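Local structure of beta-glucanase (Bacteroides thetaiotaomicron, 6EUG) at residues V114-N117 and K122-M125; P181-Y184 and P190-Y193; K185-P190 and S231-T236; I239-D244 and S248-Y253; M339-P342 and A346-R349. The protein probably hydrolyses beta-1,3-galactosidic bonds of arabinogalactan, this chain being the family 43 glycoside hydrolase part of a longer protein. All blocks are in the same frame, centred on the assembly; numbering follows the deposited sequence.

Contacts change their chemistry with their place in a five-bladed propeller. Interactions 1 and 4 are hairpin contacts within two blades, held by backbone bonds; interaction 1 is the more buried, while interaction 4 is distorted by a bulge and a corner. One hydrogen bond joins them. Interaction 2 lies on the excursion between those blades and relies on a lysine, two waters and aromatic side chains; interaction 3 ties that excursion back to a turn of interaction 4's blade, setting tryptophans against a leucine and an aspartate. The two share Pro190 and touch through Trp192. Interaction 5 is a surface contact whose charged network lies outside a short backbone ladder. Interactions 1 and 2 sit on opposite sides of the chain's centre.

Interaction 1: residues V114-N117 and K122-M125; sequences VIYN and KFVM
Ile115 and Val124 illustrate how a regular strand pair is stitched: Ile115 N donates to Val124 O at 3.0 Å, and Val124 N donates to Ile115 O at 2.9 Å. Asn117 N adds a third bond, to Lys122 O, also 2.9 Å long. At the other end, Val114 CA makes a CA-H...O contact of 3.4 Å with Val124 O. These bonds join strands 108-117 and 122-130, a hairpin forming the first two strands of a four-stranded antiparallel blade in the five-bladed beta-propeller characteristic of family 43. Strand 108-117 also carries Glu110 and Arg111 of the glucoimidazole pocket.

The aromatic contact belongs to the non-hydrogen-bonded pair Tyr116 and Phe123. Tyr116 holds its CG anti to the backbone N (chi1 178°), which puts CD1 over one face of the Phe123 ring, toward the rim and 3.6 Å from CE2. With planes at 49°, the two rings are neither stacked nor perpendicular. His53 joins the cluster, edge-to-face with Phe123.

Aliphatic packing continues on that face, where Val114 CG2 meets Met125 CE at 3.9 Å; the bend of the methionine at chi3 (-77°) turns this methyl back toward the valine. On the reverse face Ile115 CG1 lies 4.3 Å from Val124 CB, while the isoleucine also touches Leu217 and Val219 of strand 215-219.

Polar ends are satisfied outside the pair. Asn117 reaches Thr120 N with OD1 and Asp244 O with ND2, and Lys122 NZ forms a salt bridge with Asp147.

Interaction 2: residues P181-Y184 and P190-Y193; sequences PEEY and PKWY
Lys191 reaches across to Glu183 with a fully drawn-out chain, and its NZ donates to the carbonyl Glu183 O at 2.8 Å, lying in the carbonyl plane. The first torsion is uncommon for a helix: CG lies between the backbone N and the carbonyl carbon (chi1 68°), which is tolerated here in the first turn and sends the chain toward residues 181-184.

Water extends the polar contact at two places. One molecule accepts from Lys191 NZ at 2.9 Å and donates to Glu183 OE1, so the ammonium and the carboxylate meet through solvent and not directly. A second water donates to Tyr184 O at 2.8 Å and accepts from Trp192 NE1 at 3.1 Å, lying in the plane of the indole at its edge.

Residues 190-193 open helix 190-197, with Thr189 as N-cap, its OG1 taking the N-H of Trp192. The segment 181-184 belongs to the loop leading into that helix, in the long excursion between two propeller blades.

Van der Waals contact is lighter. Tyr184 CE1 lies 4.0 Å from Lys191 CG, the two side chains meeting at a slant, and Lys191 NZ stands 5.3 Å from the Tyr184 ring centroid, at most a weak cation-pi attraction. Trp192 brings its CD1 edge to 3.5 Å from Tyr184 O. Met200 of helix 200-205 touches both Tyr184 and Trp192.

Interaction 3: residues K185-P190 and S231-T236; sequences KEWWTP and SEDNLT
Trp187 and Trp188, neighbours in sequence, meet Asp233 and Leu235 with the far ends of their indoles, across an unusually wide backbone separation: the CA atoms of Trp187 and Asp233 are 11.4 Å apart, as are those of Trp188 and Leu235. The contact ties two turns together. Glu186 to Thr189 form a type II turn, with Trp188 at the position of positive phi (77°), and Glu232 to Leu235 form a type I' turn joining strands 225-231 and 236-242 of a propeller blade. Leu235 and Thr236 both face Ser231, a classic beta bulge.

Leu235 parts its two methyls between the indoles. CD2 lies 3.8 Å from Trp188 CH2, the side chains running antiparallel past one another, and CD1 is a looser 4.4 Å from Trp187 CH2. Trp192 of helix 190-197 also touches Leu235 and stacks on Trp187; Phe201 of helix 200-205 covers Trp187, Asp233 and Leu235 as well.

Asp233 meets Trp187 edge-on. Its OD2 sits 3.4 Å from CZ2, near the plane of the indole, and carboxylate and ring are turned only 19° apart, so the oxygen faces the weakly positive C-H rim. The stronger partner of OD2 is Arg204, in a salt bridge. A bound glucoimidazole lies about 12 Å from the Asp233 side chain.

At the base of the turn, Glu232 is held by Arg255 and Gln238, while Thr236 OG1 donates to Glu232 OE1 at 2.8 Å from well above the carboxylate plane.

Interaction 4: residues I239-D244 and S248-Y253; sequences IAELAD and SHTGKY
Glu241 runs almost perpendicular to Thr250, and following its side chain outward shows how one residue can serve a whole corner. CB lies 3.6 Å from both Thr250 OG1 and Lys252 O. The next carbon, CG, is placed anti to the backbone N (chi1 -175°) and runs past the threonine, 4.1 Å from its CG2. Glu241 CD follows, 3.6 Å from Thr250 OG1. At the carboxylate, OE1 accepts from Thr250 OG1 at 2.7 Å on the anti lone pair, the one turned away from OE2. Lys252 CE lies 3.7 Å from Glu241 OE1, yet NZ comes no nearer to Glu241 OE2 than 4.2 Å, too far for a salt bridge; OE2 is paired instead with Lys224.

Thr250 OG1 also accepts from Lys252 N, an ST turn that spans Gly251, where the chain turns its corner at backbone angles suited to glycine. A water accepts from Gly251 N and lies close to Glu241 O and Lys252 O.

Backbone bonds run along both sides of this corner: Glu241 N to Lys252 O, Thr250 N to Glu241 O, and Ala243 N to Ser248 O at 2.8 Å. Beyond them Leu242 and His249 run alongside one another in a common direction, with their CD2 atoms 3.6 Å apart. The imidazole is held by a hydrogen bond between His249 NE2 and His227 ND1 and also meets Trp126.

Between the pairs Ala240-Tyr253 and Leu242-His249 the register slips by two residues, so this is a bulged antiparallel hairpin, joining strand 236-242 to the outermost strand 252-256 of a propeller blade.

Interaction 5: residues M339-P342 and A346-R349; sequences MWRP and ADSR
Met339 and Arg349 make the close-fitting side of this contact, an antiparallel hydrogen-bonded pair in which Met339 N meets Arg349 O at 2.9 Å and Arg349 N meets Met339 O at 3.0 Å. Buried Ser348 continues the grip: OG accepts from Arg341 N, a nearly straight bond of 3.0 Å, and is also hydrogen-bonded to Leu345 O. The same oxygen lies at the edge of the Trp340 ring, 3.6 Å from CE3. That indole, bonded through NE1 to Gln320 and edge-to-face with Trp284, both of the glucoimidazole pocket, is about 5 Å from the bound glucoimidazole.

Looser is the outer side, where exposed Arg341 runs extended past Asp347. Its guanidinium stacks face to face with that of Arg349, centres 3.9 Å apart and planes at 19°. Arg349 holds Asp347 side-on, NE to the carbonyl O and NH2 to OD1 at 3.1 Å. Arg341 NH1 reaches OD2 at 2.8 Å, but through a weak, bent bond, with guanidinium and carboxylate planes nearly perpendicular.

One carboxylate thus binds both stacked cations, one at each oxygen, which would be expected to offset their like charges in this loop between strands 332-339 and 349-357.

Interaction 1: residues V114-N117 and K122-M125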
# COMPACT_ATOMS: atom_id res chain seq x y z
N VAL A 114 -0.08 -8.47 -4.22
CA VAL A 114 -0.58 -9.50 -5.16
C VAL A 114 -1.98 -9.94 -4.77
O VAL A 114 -2.23 -10.25 -3.58
CB VAL A 114 0.39 -10.73 -5.22
CG1 VAL A 114 -0.08 -11.76 -6.22
CG2 VAL A 114 1.80 -10.30 -5.59
N ILE A 115 -2.84 -10.05 -5.79
CA ILE A 115 -4.20 -10.57 -5.68
C ILE A 115 -4.47 -11.66 -6.73
O ILE A 115 -3.92 -11.64 -7.84
CB ILE A 115 -5.26 -9.46 -5.76
CG1 ILE A 115 -5.17 -8.67 -7.08
CG2 ILE A 115 -5.18 -8.55 -4.54
CD1 ILE A 115 -6.09 -7.48 -7.22
N TYR A 116 -5.33 -12.62 -6.38
CA TYR A 116 -5.68 -13.71 -7.30
C TYR A 116 -6.98 -13.38 -7.96
O TYR A 116 -7.95 -13.02 -7.26
CB TYR A 116 -5.84 -15.03 -6.52
CG TYR A 116 -6.24 -16.23 -7.40
CD1 TYR A 116 -5.37 -16.76 -8.34
CD2 TYR A 116 -7.50 -16.83 -7.26
CE1 TYR A 116 -5.74 -17.84 -9.14
CE2 TYR A 116 -7.88 -17.92 -8.05
CZ TYR A 116 -6.99 -18.42 -8.99
OH TYR A 116 -7.35 -19.47 -9.78
N ASN A 117 -7.03 -13.50 -9.29
CA ASN A 117 -8.25 -13.22 -10.02
C ASN A 117 -8.93 -14.54 -10.30
O ASN A 117 -8.42 -15.34 -11.12
CB ASN A 117 -7.97 -12.48 -11.33
CG ASN A 117 -9.24 -12.16 -12.08
OD1 ASN A 117 -10.04 -13.05 -12.44
ND2 ASN A 117 -9.46 -10.90 -12.28
N LYS A 122 -5.42 -15.98 -12.92
CA LYS A 122 -4.07 -15.38 -12.89
C LYS A 122 -3.76 -14.68 -11.56
O LYS A 122 -4.68 -14.16 -10.89
CB LYS A 122 -3.93 -14.34 -14.00
CG LYS A 122 -4.30 -14.80 -15.40
CD LYS A 122 -3.37 -15.90 -15.88
CE LYS A 122 -3.56 -16.16 -17.37
NZ LYS A 122 -2.91 -17.44 -17.77
N PHE A 123 -2.46 -14.58 -11.24
CA PHE A 123 -1.99 -13.73 -10.13
C PHE A 123 -1.54 -12.37 -10.66
O PHE A 123 -0.74 -12.29 -11.58
CB PHE A 123 -0.84 -14.42 -9.40
CG PHE A 123 -1.25 -15.71 -8.76
CD1 PHE A 123 -1.26 -16.90 -9.51
CD2 PHE A 123 -1.67 -15.75 -7.44
CE1 PHE A 123 -1.66 -18.10 -8.93
CE2 PHE A 123 -2.08 -16.96 -6.85
CZ PHE A 123 -2.06 -18.12 -7.60
N VAL A 124 -2.07 -11.30 -10.04
CA VAL A 124 -1.84 -9.95 -10.52
C VAL A 124 -1.12 -9.14 -9.42
O VAL A 124 -1.65 -9.00 -8.30
CB VAL A 124 -3.17 -9.28 -10.89
CG1 VAL A 124 -2.92 -7.87 -11.44
CG2 VAL A 124 -3.95 -10.15 -11.89
N MET A 125 0.07 -8.64 -9.76
CA MET A 125 0.89 -7.75 -8.88
C MET A 125 0.78 -6.29 -9.31
O MET A 125 0.95 -5.96 -10.49
CB MET A 125 2.37 -8.17 -8.94
CG MET A 125 3.26 -7.48 -7.91
SD MET A 125 5.02 -7.87 -8.13
CE MET A 125 5.11 -9.54 -7.44

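Interaction 2: residues P181-Y184 and P190-Y193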
# COMPACT_ATOMS: atom_id res chain seq x y z
N PRO A 181 -1.91 28.97 -11.63
CA PRO A 181 -0.75 28.46 -10.86
C PRO A 181 0.22 29.52 -10.32
O PRO A 181 0.86 29.30 -9.27
CB PRO A 181 -0.07 27.48 -11.84
CG PRO A 181 -0.55 27.87 -13.19
CD PRO A 181 -1.89 28.52 -13.03
N GLU A 182 0.30 30.67 -10.97
CA GLU A 182 1.10 31.80 -10.43
C GLU A 182 0.53 32.38 -9.13
O GLU A 182 1.25 33.02 -8.38
CB GLU A 182 1.26 32.94 -11.46
CG GLU A 182 1.98 32.54 -12.74
CD GLU A 182 3.41 32.06 -12.52
OE1 GLU A 182 4.17 32.79 -11.85
OE2 GLU A 182 3.79 30.97 -13.02
N GLU A 183 -0.75 32.14 -8.87
CA GLU A 183 -1.43 32.67 -7.68
C GLU A 183 -1.30 31.76 -6.43
O GLU A 183 -1.51 32.21 -5.30
CB GLU A 183 -2.89 32.88 -8.04
CG GLU A 183 -3.59 34.04 -7.40
CD GLU A 183 -5.07 34.09 -7.79
OE1 GLU A 183 -5.89 34.34 -6.88
OE2 GLU A 183 -5.41 33.87 -8.98
N TYR A 184 -0.93 30.49 -6.63
CA TYR A 184 -0.91 29.47 -5.55
C TYR A 184 0.48 28.78 -5.40
O TYR A 184 0.55 27.61 -5.07
CB TYR A 184 -2.05 28.41 -5.79
CG TYR A 184 -3.42 29.03 -5.77
CD1 TYR A 184 -4.09 29.26 -4.58
CD2 TYR A 184 -4.04 29.45 -6.96
CE1 TYR A 184 -5.36 29.87 -4.56
CE2 TYR A 184 -5.29 30.04 -6.95
CZ TYR A 184 -5.95 30.26 -5.75
OH TYR A 184 -7.19 30.88 -5.74
N PRO A 190 -3.57 29.69 3.80
CA PRO A 190 -4.98 29.31 3.88
C PRO A 190 -5.65 29.14 2.53
O PRO A 190 -6.46 28.20 2.34
CB PRO A 190 -5.63 30.47 4.67
CG PRO A 190 -4.53 31.16 5.36
CD PRO A 190 -3.23 30.81 4.71
N LYS A 191 -5.35 30.03 1.58
CA LYS A 191 -5.96 29.92 0.26
C LYS A 191 -5.45 28.68 -0.49
O LYS A 191 -6.23 28.03 -1.22
CB LYS A 191 -5.81 31.20 -0.59
CG LYS A 191 -4.39 31.55 -1.04
CD LYS A 191 -4.29 32.82 -1.90
CE LYS A 191 -2.87 32.94 -2.45
NZ LYS A 191 -2.65 34.03 -3.46
N TRP A 192 -4.18 28.34 -0.34
CA TRP A 192 -3.66 27.10 -1.00
C TRP A 192 -4.36 25.83 -0.46
O TRP A 192 -4.77 24.95 -1.23
CB TRP A 192 -2.15 27.00 -0.82
CG TRP A 192 -1.47 25.75 -1.37
CD1 TRP A 192 -0.92 25.63 -2.58
CD2 TRP A 192 -1.25 24.49 -0.70
NE1 TRP A 192 -0.38 24.39 -2.76
CE2 TRP A 192 -0.56 23.66 -1.61
CE3 TRP A 192 -1.57 23.99 0.56
CZ2 TRP A 192 -0.18 22.35 -1.30
CZ3 TRP A 192 -1.19 22.70 0.89
CH2 TRP A 192 -0.48 21.89 -0.05
N TYR A 193 -4.48 25.74 0.87
CA TYR A 193 -5.10 24.55 1.50
C TYR A 193 -6.56 24.37 1.02
O TYR A 193 -6.97 23.27 0.63
CB TYR A 193 -5.00 24.62 3.03
CG TYR A 193 -5.55 23.37 3.69
CD1 TYR A 193 -6.94 23.24 3.93
CD2 TYR A 193 -4.72 22.32 4.04
CE1 TYR A 193 -7.46 22.07 4.48
CE2 TYR A 193 -5.24 21.15 4.60
CZ TYR A 193 -6.61 21.03 4.82
OH TYR A 193 -7.08 19.88 5.39
O HOH W 1 -5.23 34.72 -4.49
O HOH W 2 0.90 24.90 -5.59

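Interaction 3: residues K185-P190 and S231-T236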
# COMPACT_ATOMS: atom_id res chain seq x y z
N LYS A 185 1.57 29.53 -5.60
CA LYS A 185 2.93 28.96 -5.53
C LYS A 185 3.35 28.55 -4.10
O LYS A 185 4.03 27.55 -3.94
CB LYS A 185 3.98 29.94 -6.09
CG LYS A 185 4.00 30.10 -7.59
CD LYS A 185 5.24 30.91 -7.98
CE LYS A 185 5.18 31.44 -9.40
NZ LYS A 185 6.48 31.99 -9.88
N GLU A 186 2.95 29.32 -3.08
CA GLU A 186 3.35 29.05 -1.72
C GLU A 186 2.44 27.98 -1.09
O GLU A 186 1.25 28.22 -0.85
CB GLU A 186 3.30 30.33 -0.88
CG GLU A 186 4.03 30.19 0.44
CD GLU A 186 3.83 31.38 1.35
OE1 GLU A 186 3.36 32.45 0.88
OE2 GLU A 186 4.13 31.22 2.55
N TRP A 187 3.00 26.81 -0.82
CA TRP A 187 2.28 25.77 -0.08
C TRP A 187 1.91 26.23 1.36
O TRP A 187 2.62 27.02 1.98
CB TRP A 187 3.12 24.49 -0.02
CG TRP A 187 3.12 23.68 -1.28
CD1 TRP A 187 3.11 24.15 -2.56
CD2 TRP A 187 3.19 22.26 -1.38
NE1 TRP A 187 3.14 23.10 -3.45
CE2 TRP A 187 3.17 21.92 -2.75
CE3 TRP A 187 3.21 21.22 -0.43
CZ2 TRP A 187 3.20 20.59 -3.20
CZ3 TRP A 187 3.24 19.89 -0.88
CH2 TRP A 187 3.24 19.59 -2.26
N TRP A 188 0.77 25.74 1.84
CA TRP A 188 0.30 25.80 3.24
C TRP A 188 -0.24 27.16 3.66
O TRP A 188 -0.47 27.38 4.86
CB TRP A 188 1.33 25.23 4.26
CG TRP A 188 1.70 23.79 3.93
CD1 TRP A 188 2.89 23.34 3.44
CD2 TRP A 188 0.86 22.63 4.04
NE1 TRP A 188 2.84 21.99 3.22
CE2 TRP A 188 1.61 21.52 3.58
CE3 TRP A 188 -0.46 22.42 4.46
CZ2 TRP A 188 1.09 20.24 3.55
CZ3 TRP A 188 -0.97 21.13 4.44
CH2 TRP A 188 -0.20 20.06 3.98
N THR A 189 -0.48 28.07 2.70
CA THR A 189 -1.27 29.26 3.00
C THR A 189 -2.75 28.85 3.14
O THR A 189 -3.14 27.79 2.64
CB THR A 189 -1.18 30.33 1.89
OG1 THR A 189 -1.78 29.84 0.68
CG2 THR A 189 0.28 30.76 1.63
N PRO A 190 -3.57 29.69 3.80
CA PRO A 190 -4.98 29.31 3.88
C PRO A 190 -5.65 29.14 2.53
O PRO A 190 -6.46 28.20 2.34
CB PRO A 190 -5.63 30.47 4.67
CG PRO A 190 -4.53 31.16 5.36
CD PRO A 190 -3.23 30.81 4.71
N SER A 231 -2.24 10.17 -3.51
CA SER A 231 -2.29 10.95 -4.77
C SER A 231 -2.11 12.46 -4.53
O SER A 231 -1.93 12.89 -3.39
CB SER A 231 -3.65 10.70 -5.46
OG SER A 231 -3.66 11.09 -6.84
N GLU A 232 -2.18 13.28 -5.59
CA GLU A 232 -2.14 14.73 -5.44
C GLU A 232 -0.92 15.21 -4.58
O GLU A 232 -1.07 15.87 -3.54
CB GLU A 232 -3.48 15.21 -4.84
CG GLU A 232 -4.73 14.75 -5.59
CD GLU A 232 -6.07 15.14 -4.97
OE1 GLU A 232 -6.17 16.19 -4.24
OE2 GLU A 232 -7.06 14.35 -5.15
N ASP A 233 0.29 14.85 -5.01
CA ASP A 233 1.54 15.20 -4.29
C ASP A 233 1.51 14.62 -2.85
O ASP A 233 1.96 15.29 -1.90
CB ASP A 233 1.84 16.73 -4.29
CG ASP A 233 2.33 17.27 -5.65
OD1 ASP A 233 2.56 16.54 -6.60
OD2 ASP A 233 2.47 18.49 -5.82
N ASN A 234 0.93 13.41 -2.72
CA ASN A 234 0.76 12.68 -1.44
C ASN A 234 -0.33 13.28 -0.50
O ASN A 234 -0.57 12.76 0.58
CB ASN A 234 2.09 12.55 -0.64
CG ASN A 234 3.14 11.67 -1.32
OD1 ASN A 234 2.87 10.98 -2.30
ND2 ASN A 234 4.36 11.74 -0.81
N LEU A 235 -0.99 14.36 -0.92
CA LEU A 235 -1.90 15.08 -0.03
C LEU A 235 -3.27 14.40 0.21
O LEU A 235 -3.93 14.68 1.20
CB LEU A 235 -2.13 16.52 -0.52
CG LEU A 235 -0.89 17.43 -0.55
CD1 LEU A 235 -1.01 18.61 -1.48
CD2 LEU A 235 -0.55 17.90 0.84
N THR A 236 -3.71 13.55 -0.72
CA THR A 236 -5.11 13.08 -0.75
C THR A 236 -5.11 11.61 -1.10
O THR A 236 -4.35 11.20 -2.02
CB THR A 236 -5.88 13.88 -1.85
OG1 THR A 236 -5.76 15.30 -1.59
CG2 THR A 236 -7.35 13.48 -1.90

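Interaction 4: residues I239-D244 and S248-Y253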
# COMPACT_ATOMS: atom_id res chain seq x y z
N ILE A 239 -9.36 6.06 -4.25
CA ILE A 239 -9.79 4.65 -4.33
C ILE A 239 -10.39 4.47 -5.71
O ILE A 239 -11.38 5.13 -6.02
CB ILE A 239 -10.85 4.29 -3.26
CG1 ILE A 239 -10.32 4.65 -1.87
CG2 ILE A 239 -11.25 2.82 -3.37
CD1 ILE A 239 -11.26 4.29 -0.71
N ALA A 240 -9.77 3.58 -6.51
CA ALA A 240 -10.11 3.36 -7.94
C ALA A 240 -10.50 1.91 -8.22
O ALA A 240 -9.74 0.97 -7.93
CB ALA A 240 -8.95 3.77 -8.82
N GLU A 241 -11.67 1.71 -8.81
CA GLU A 241 -12.11 0.40 -9.27
C GLU A 241 -11.21 -0.17 -10.40
O GLU A 241 -10.91 0.53 -11.38
CB GLU A 241 -13.55 0.53 -9.75
CG GLU A 241 -14.23 -0.77 -10.18
CD GLU A 241 -15.56 -0.54 -10.87
OE1 GLU A 241 -15.64 0.29 -11.83
OE2 GLU A 241 -16.54 -1.21 -10.47
N LEU A 242 -10.88 -1.45 -10.31
CA LEU A 242 -10.18 -2.20 -11.38
C LEU A 242 -11.17 -2.90 -12.34
O LEU A 242 -12.29 -3.28 -11.95
CB LEU A 242 -9.22 -3.22 -10.76
CG LEU A 242 -8.07 -2.61 -9.93
CD1 LEU A 242 -7.15 -3.72 -9.46
CD2 LEU A 242 -7.27 -1.54 -10.68
N ALA A 243 -10.73 -3.07 -13.58
CA ALA A 243 -11.41 -3.91 -14.59
C ALA A 243 -11.54 -5.36 -14.14
O ALA A 243 -10.87 -5.77 -13.21
CB ALA A 243 -10.62 -3.86 -15.90
N ASP A 244 -12.41 -6.13 -14.82
CA ASP A 244 -12.69 -7.50 -14.42
C ASP A 244 -11.50 -8.48 -14.45
O ASP A 244 -11.54 -9.49 -13.74
CB ASP A 244 -13.85 -8.11 -15.27
N SER A 248 -6.24 -3.22 -15.39
CA SER A 248 -6.38 -1.81 -15.71
C SER A 248 -7.47 -1.20 -14.84
O SER A 248 -8.17 -1.96 -14.12
CB SER A 248 -6.69 -1.63 -17.21
OG SER A 248 -8.00 -2.09 -17.53
N HIS A 249 -7.62 0.12 -14.91
CA HIS A 249 -8.65 0.87 -14.14
C HIS A 249 -9.89 1.11 -15.02
O HIS A 249 -9.76 1.23 -16.24
CB HIS A 249 -8.12 2.19 -13.66
CG HIS A 249 -6.90 2.10 -12.79
ND1 HIS A 249 -5.62 2.18 -13.29
CD2 HIS A 249 -6.78 1.93 -11.45
CE1 HIS A 249 -4.76 2.05 -12.29
NE2 HIS A 249 -5.44 1.95 -11.16
N THR A 250 -11.08 1.20 -14.41
CA THR A 250 -12.32 1.45 -15.18
C THR A 250 -12.67 2.92 -15.46
O THR A 250 -13.47 3.20 -16.35
CB THR A 250 -13.54 0.86 -14.47
OG1 THR A 250 -13.73 1.55 -13.23
CG2 THR A 250 -13.35 -0.64 -14.23
N GLY A 251 -12.09 3.84 -14.67
CA GLY A 251 -12.47 5.25 -14.68
C GLY A 251 -13.29 5.70 -13.49
O GLY A 251 -13.46 6.91 -13.27
N LYS A 252 -13.80 4.73 -12.72
CA LYS A 252 -14.63 5.03 -11.56
C LYS A 252 -13.72 5.10 -10.33
O LYS A 252 -13.00 4.12 -10.03
CB LYS A 252 -15.71 3.95 -11.38
CG LYS A 252 -16.70 4.21 -10.26
CD LYS A 252 -17.57 3.01 -9.92
CE LYS A 252 -18.44 2.56 -11.05
NZ LYS A 252 -19.55 1.71 -10.50
N TYR A 253 -13.70 6.26 -9.67
CA TYR A 253 -12.87 6.47 -8.47
C TYR A 253 -13.39 7.58 -7.60
O TYR A 253 -14.12 8.45 -8.09
CB TYR A 253 -11.40 6.76 -8.81
CG TYR A 253 -11.01 8.13 -9.40
CD1 TYR A 253 -11.32 8.46 -10.72
CD2 TYR A 253 -10.27 9.07 -8.64
CE1 TYR A 253 -10.93 9.67 -11.27
CE2 TYR A 253 -9.87 10.29 -9.18
CZ TYR A 253 -10.19 10.60 -10.50
OH TYR A 253 -9.78 11.83 -11.02
O HOH W 3 -10.95 3.29 -11.72

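Interaction 5: residues M339-P342 and A346-R349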
# COMPACT_ATOMS: atom_id res chain seq x y z
N MET A 339 9.48 -1.69 10.52
CA MET A 339 10.25 -0.84 11.44
C MET A 339 11.52 -0.37 10.69
O MET A 339 12.52 -1.10 10.63
CB MET A 339 10.57 -1.66 12.70
CG MET A 339 11.08 -0.89 13.90
SD MET A 339 11.45 -1.97 15.31
CE MET A 339 10.02 -2.92 15.31
N TRP A 340 11.46 0.81 10.07
CA TRP A 340 12.46 1.20 9.09
C TRP A 340 13.77 1.64 9.76
O TRP A 340 13.74 2.38 10.76
CB TRP A 340 11.97 2.36 8.21
CG TRP A 340 10.77 2.05 7.35
CD1 TRP A 340 9.53 2.56 7.50
CD2 TRP A 340 10.72 1.20 6.20
NE1 TRP A 340 8.71 2.09 6.52
CE2 TRP A 340 9.40 1.20 5.74
CE3 TRP A 340 11.66 0.36 5.57
CZ2 TRP A 340 9.00 0.50 4.63
CZ3 TRP A 340 11.29 -0.33 4.45
CH2 TRP A 340 9.94 -0.30 4.00
N ARG A 341 14.90 1.19 9.18
CA ARG A 341 16.26 1.64 9.57
C ARG A 341 16.89 2.31 8.36
O ARG A 341 17.55 1.66 7.54
CB ARG A 341 17.11 0.46 10.03
CG ARG A 341 16.61 -0.11 11.33
CD ARG A 341 17.55 -1.13 11.90
NE ARG A 341 17.08 -1.55 13.23
CZ ARG A 341 17.85 -2.00 14.21
NH1 ARG A 341 19.18 -2.10 14.07
NH2 ARG A 341 17.28 -2.34 15.35
N PRO A 342 16.67 3.61 8.19
CA PRO A 342 17.09 4.28 6.92
C PRO A 342 18.61 4.24 6.63
O PRO A 342 19.00 4.28 5.47
CB PRO A 342 16.59 5.72 7.09
CG PRO A 342 16.32 5.88 8.55
CD PRO A 342 16.00 4.53 9.12
N ALA A 346 18.14 -2.87 4.64
CA ALA A 346 18.01 -4.33 4.77
C ALA A 346 17.91 -4.81 6.24
O ALA A 346 17.40 -5.92 6.49
CB ALA A 346 19.18 -5.04 4.07
N ASP A 347 18.41 -4.02 7.19
CA ASP A 347 18.29 -4.32 8.63
C ASP A 347 16.91 -3.88 9.20
O ASP A 347 16.61 -4.13 10.37
CB ASP A 347 19.43 -3.61 9.39
CG ASP A 347 19.62 -4.13 10.82
OD1 ASP A 347 19.40 -5.32 11.08
OD2 ASP A 347 20.01 -3.32 11.70
N SER A 348 16.07 -3.23 8.40
CA SER A 348 14.69 -2.89 8.83
C SER A 348 13.93 -4.18 9.28
O SER A 348 14.10 -5.27 8.70
CB SER A 348 13.90 -2.15 7.75
OG SER A 348 14.58 -1.03 7.22
N ARG A 349 13.14 -4.04 10.33
CA ARG A 349 12.47 -5.16 11.04
C ARG A 349 10.98 -5.19 10.73
O ARG A 349 10.45 -4.34 9.99
CB ARG A 349 12.73 -5.07 12.56
CG ARG A 349 14.19 -4.77 12.91
CD ARG A 349 15.08 -5.93 12.52
NE ARG A 349 16.51 -5.67 12.75
CZ ARG A 349 17.15 -5.82 13.92
NH1 ARG A 349 16.51 -6.22 15.01
NH2 ARG A 349 18.46 -5.57 13.98